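PDB 6QGI: VP5 from Halorubrum pleomorphic virus 2, which is the envelope protein of an archaeal pleomorphic virus and probably drives fusion of the viral membrane with that of the host cell. Local coordinates for residues Ile1-Ala13 and Leu370-Leu382. Residues are numbered along the deposited sequence; the frame is centred on the assembly and turned at random.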
loop_
_atom_site.group_PDB
_atom_site.type_symbol
_atom_site.label_atom_id
_atom_site.label_comp_id
_atom_site.label_asym_id
_atom_site.label_seq_id
_atom_site.Cartn_x
_atom_site.Cartn_y
_atom_site.Cartn_z
ATOM N N ILE A 1 -1.928 -18.354 -10.875
ATOM C CA ILE A 1 -2.248 -18.286 -9.447
ATOM C C ILE A 1 -2.809 -16.888 -9.083
ATOM O O ILE A 1 -2.351 -15.866 -9.607
ATOM C CB ILE A 1 -1.019 -18.658 -8.560
ATOM C CG1 ILE A 1 -0.566 -20.118 -8.774
ATOM C CG2 ILE A 1 -1.317 -18.431 -7.093
ATOM C CD1 ILE A 1 0.907 -20.399 -8.315
ATOM N N ALA A 2 -3.789 -16.871 -8.161
ATOM C CA ALA A 2 -4.418 -15.663 -7.636
ATOM C C ALA A 2 -3.659 -15.160 -6.394
ATOM O O ALA A 2 -3.294 -15.983 -5.548
ATOM C CB ALA A 2 -5.873 -15.947 -7.285
ATOM N N PRO A 3 -3.399 -13.835 -6.252
ATOM C CA PRO A 3 -2.692 -13.359 -5.045
ATOM C C PRO A 3 -3.553 -13.517 -3.782
ATOM O O PRO A 3 -4.733 -13.158 -3.791
ATOM C CB PRO A 3 -2.392 -11.890 -5.358
ATOM C CG PRO A 3 -3.407 -11.489 -6.364
ATOM C CD PRO A 3 -3.743 -12.720 -7.159
ATOM N N LEU A 4 -2.963 -14.112 -2.715
ATOM C CA LEU A 4 -3.586 -14.382 -1.410
ATOM C C LEU A 4 -4.174 -13.113 -0.787
ATOM O O LEU A 4 -5.320 -13.128 -0.351
ATOM C CB LEU A 4 -2.527 -15.004 -0.461
ATOM C CG LEU A 4 -2.902 -15.264 1.014
ATOM C CD1 LEU A 4 -3.991 -16.327 1.140
ATOM C CD2 LEU A 4 -1.687 -15.660 1.830
ATOM N N VAL A 5 -3.385 -12.031 -0.737
ATOM C CA VAL A 5 -3.795 -10.752 -0.168
ATOM C C VAL A 5 -4.907 -10.130 -1.033
ATOM O O VAL A 5 -5.945 -9.732 -0.496
ATOM C CB VAL A 5 -2.576 -9.807 -0.005
ATOM C CG1 VAL A 5 -3.004 -8.388 0.365
ATOM C CG2 VAL A 5 -1.591 -10.363 1.018
ATOM N N GLY A 6 -4.678 -10.074 -2.343
ATOM C CA GLY A 6 -5.605 -9.482 -3.300
ATOM C C GLY A 6 -6.943 -10.169 -3.472
ATOM O O GLY A 6 -7.967 -9.486 -3.560
ATOM N N VAL A 7 -6.950 -11.513 -3.534
ATOM C CA VAL A 7 -8.173 -12.284 -3.766
ATOM C C VAL A 7 -8.662 -12.966 -2.478
ATOM O O VAL A 7 -9.824 -12.772 -2.097
ATOM C CB VAL A 7 -7.998 -13.308 -4.919
ATOM C CG1 VAL A 7 -9.293 -14.070 -5.185
ATOM C CG2 VAL A 7 -7.502 -12.626 -6.194
ATOM N N GLY A 8 -7.792 -13.762 -1.852
ATOM C CA GLY A 8 -8.118 -14.515 -0.644
ATOM C C GLY A 8 -8.548 -13.672 0.536
ATOM O O GLY A 8 -9.504 -14.023 1.229
ATOM N N LEU A 9 -7.860 -12.547 0.762
ATOM C CA LEU A 9 -8.166 -11.672 1.887
ATOM C C LEU A 9 -8.932 -10.427 1.450
ATOM O O LEU A 9 -9.353 -9.655 2.315
ATOM C CB LEU A 9 -6.876 -11.278 2.637
ATOM C CG LEU A 9 -5.931 -12.424 3.052
ATOM C CD1 LEU A 9 -4.576 -11.894 3.470
ATOM C CD2 LEU A 9 -6.543 -13.306 4.140
ATOM N N ALA A 10 -9.145 -10.244 0.118
ATOM C CA ALA A 10 -9.826 -9.086 -0.489
ATOM C C ALA A 10 -9.208 -7.797 0.073
ATOM O O ALA A 10 -9.903 -6.848 0.441
ATOM C CB ALA A 10 -11.333 -9.149 -0.237
ATOM N N ALA A 11 -7.873 -7.812 0.177
ATOM C CA ALA A 11 -7.065 -6.760 0.764
ATOM C C ALA A 11 -6.026 -6.208 -0.229
ATOM O O ALA A 11 -6.040 -6.556 -1.411
ATOM C CB ALA A 11 -6.369 -7.308 2.008
ATOM N N GLY A 12 -5.166 -5.320 0.263
ATOM C CA GLY A 12 -4.080 -4.730 -0.505
ATOM C C GLY A 12 -2.790 -4.778 0.278
ATOM O O GLY A 12 -2.815 -4.718 1.508
ATOM N N ALA A 13 -1.652 -4.914 -0.418
ATOM C CA ALA A 13 -0.341 -4.900 0.232
ATOM C C ALA A 13 -0.068 -3.477 0.748
ATOM O O ALA A 13 -0.611 -2.514 0.196
ATOM C CB ALA A 13 0.734 -5.351 -0.741
ATOM N N LEU A 370 -10.627 -28.037 -9.559
ATOM C CA LEU A 370 -10.993 -26.829 -8.810
ATOM C C LEU A 370 -11.690 -25.847 -9.742
ATOM O O LEU A 370 -11.249 -25.672 -10.881
ATOM C CB LEU A 370 -9.770 -26.151 -8.153
ATOM C CG LEU A 370 -8.926 -26.942 -7.144
ATOM C CD1 LEU A 370 -7.828 -26.067 -6.574
ATOM C CD2 LEU A 370 -9.765 -27.519 -6.008
ATOM N N THR A 371 -12.770 -25.212 -9.269
ATOM C CA THR A 371 -13.546 -24.276 -10.086
ATOM C C THR A 371 -13.096 -22.807 -9.871
ATOM O O THR A 371 -13.593 -21.914 -10.565
ATOM C CB THR A 371 -15.047 -24.480 -9.858
ATOM O OG1 THR A 371 -15.317 -24.483 -8.460
ATOM C CG2 THR A 371 -15.561 -25.773 -10.482
ATOM N N SER A 372 -12.131 -22.572 -8.956
ATOM C CA SER A 372 -11.536 -21.256 -8.706
ATOM C C SER A 372 -10.031 -21.380 -8.509
ATOM O O SER A 372 -9.552 -22.393 -7.999
ATOM C CB SER A 372 -12.170 -20.560 -7.506
ATOM O OG SER A 372 -13.526 -20.219 -7.748
ATOM N N GLU A 373 -9.292 -20.338 -8.930
ATOM C CA GLU A 373 -7.835 -20.232 -8.863
ATOM C C GLU A 373 -7.329 -20.342 -7.416
ATOM O O GLU A 373 -7.784 -19.575 -6.565
ATOM C CB GLU A 373 -7.387 -18.894 -9.478
ATOM C CG GLU A 373 -5.963 -18.886 -10.010
ATOM C CD GLU A 373 -5.658 -17.839 -11.068
ATOM O OE1 GLU A 373 -6.425 -16.855 -11.191
ATOM O OE2 GLU A 373 -4.642 -18.006 -11.779
ATOM N N PRO A 374 -6.402 -21.285 -7.110
ATOM C CA PRO A 374 -5.878 -21.366 -5.732
ATOM C C PRO A 374 -5.011 -20.143 -5.409
ATOM O O PRO A 374 -4.460 -19.512 -6.314
ATOM C CB PRO A 374 -5.082 -22.672 -5.723
ATOM C CG PRO A 374 -4.695 -22.897 -7.138
ATOM C CD PRO A 374 -5.753 -22.272 -8.000
ATOM N N TYR A 375 -4.927 -19.786 -4.127
ATOM C CA TYR A 375 -4.197 -18.595 -3.696
ATOM C C TYR A 375 -2.696 -18.830 -3.622
ATOM O O TYR A 375 -2.264 -19.949 -3.357
ATOM C CB TYR A 375 -4.731 -18.095 -2.343
ATOM C CG TYR A 375 -6.236 -17.935 -2.301
ATOM C CD1 TYR A 375 -6.916 -17.245 -3.302
ATOM C CD2 TYR A 375 -6.979 -18.438 -1.236
ATOM C CE1 TYR A 375 -8.301 -17.098 -3.267
ATOM C CE2 TYR A 375 -8.364 -18.278 -1.180
ATOM C CZ TYR A 375 -9.020 -17.610 -2.200
ATOM O OH TYR A 375 -10.382 -17.451 -2.155
ATOM N N SER A 376 -1.903 -17.761 -3.856
ATOM C CA SER A 376 -0.437 -17.806 -3.816
ATOM C C SER A 376 0.062 -18.066 -2.404
ATOM O O SER A 376 -0.502 -17.554 -1.434
ATOM C CB SER A 376 0.164 -16.515 -4.362
ATOM O OG SER A 376 -0.261 -15.382 -3.622
ATOM N N GLY A 377 1.092 -18.896 -2.310
ATOM C CA GLY A 377 1.704 -19.286 -1.046
ATOM C C GLY A 377 0.844 -20.200 -0.194
ATOM O O GLY A 377 1.165 -20.419 0.976
ATOM N N THR A 378 -0.261 -20.730 -0.769
ATOM C CA THR A 378 -1.178 -21.644 -0.083
ATOM C C THR A 378 -1.244 -22.992 -0.827
ATOM O O THR A 378 -0.660 -23.145 -1.902
ATOM C CB THR A 378 -2.594 -21.032 0.113
ATOM O OG1 THR A 378 -3.295 -20.965 -1.127
ATOM C CG2 THR A 378 -2.580 -19.679 0.802
ATOM N N ALA A 379 -1.933 -23.968 -0.221
ATOM C CA ALA A 379 -2.156 -25.316 -0.742
ATOM C C ALA A 379 -3.578 -25.756 -0.441
ATOM O O ALA A 379 -4.076 -25.495 0.655
ATOM C CB ALA A 379 -1.163 -26.293 -0.130
ATOM N N VAL A 380 -4.241 -26.401 -1.408
ATOM C CA VAL A 380 -5.608 -26.889 -1.208
ATOM C C VAL A 380 -5.501 -28.328 -0.681
ATOM O O VAL A 380 -4.923 -29.190 -1.343
ATOM C CB VAL A 380 -6.515 -26.756 -2.466
ATOM C CG1 VAL A 380 -7.943 -27.214 -2.172
ATOM C CG2 VAL A 380 -6.519 -25.322 -2.997
ATOM N N GLU A 381 -5.993 -28.541 0.551
ATOM C CA GLU A 381 -5.999 -29.817 1.264
ATOM C C GLU A 381 -7.367 -30.462 1.098
ATOM O O GLU A 381 -8.351 -30.018 1.698
ATOM C CB GLU A 381 -5.651 -29.603 2.746
ATOM C CG GLU A 381 -4.986 -30.798 3.397
ATOM C CD GLU A 381 -4.869 -30.683 4.902
ATOM O OE1 GLU A 381 -5.850 -31.026 5.601
ATOM O OE2 GLU A 381 -3.800 -30.247 5.385
ATOM N N LEU A 382 -7.436 -31.483 0.246
ATOM C CA LEU A 382 -8.686 -32.162 -0.060
ATOM C C LEU A 382 -8.852 -33.449 0.721
ATOM O O LEU A 382 -7.906 -34.225 0.861
ATOM C CB LEU A 382 -8.796 -32.438 -1.562
ATOM C CG LEU A 382 -8.749 -31.206 -2.452
ATOM C CD1 LEU A 382 -8.460 -31.577 -3.856
ATOM C CD2 LEU A 382 -10.013 -30.400 -2.355
#
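The ring of Y375 lies against V7 and G8 at the end of the short helix 4-8, while the backbones of A2 and Y375 pair in a single beta bridge. From Y375 CB, which meets L4 CD1 at 4.0 Å (L4 CD1 also touches T378 CG2), the side chain runs outward: CD1 passes G8 N and A2 CB, Y375 CE1 has V7 CG1 at 3.7 Å, and CD2, CE2, CZ and OH all meet G8 CA. G8 CA stands over one face of the Y375 ring, 3.7 Å from its centroid and 15° off the normal, a CH-pi contact in which the bare backbone of G8 lets the helix come down onto the ring. A2 CB sits near the ring plane at the edge, and F425 and W356 make edge-to-face contacts with the same ring. The bridge is carried by A2 N to P374 O (3.3 Å) and S376 N to A2 O (2.8 Å). S376 OG, set between its backbone N and carbonyl carbon (chi1 59°), accepts L4 N at 3.1 Å. At the chain start, I1 N forms a salt bridge with E373 OE2 (2.9 Å), arriving from above the carboxylate plane. The arrangement is an isolated beta bridge, joining the N-terminal segment to the type II turn Y375-T378 before strand 378-384.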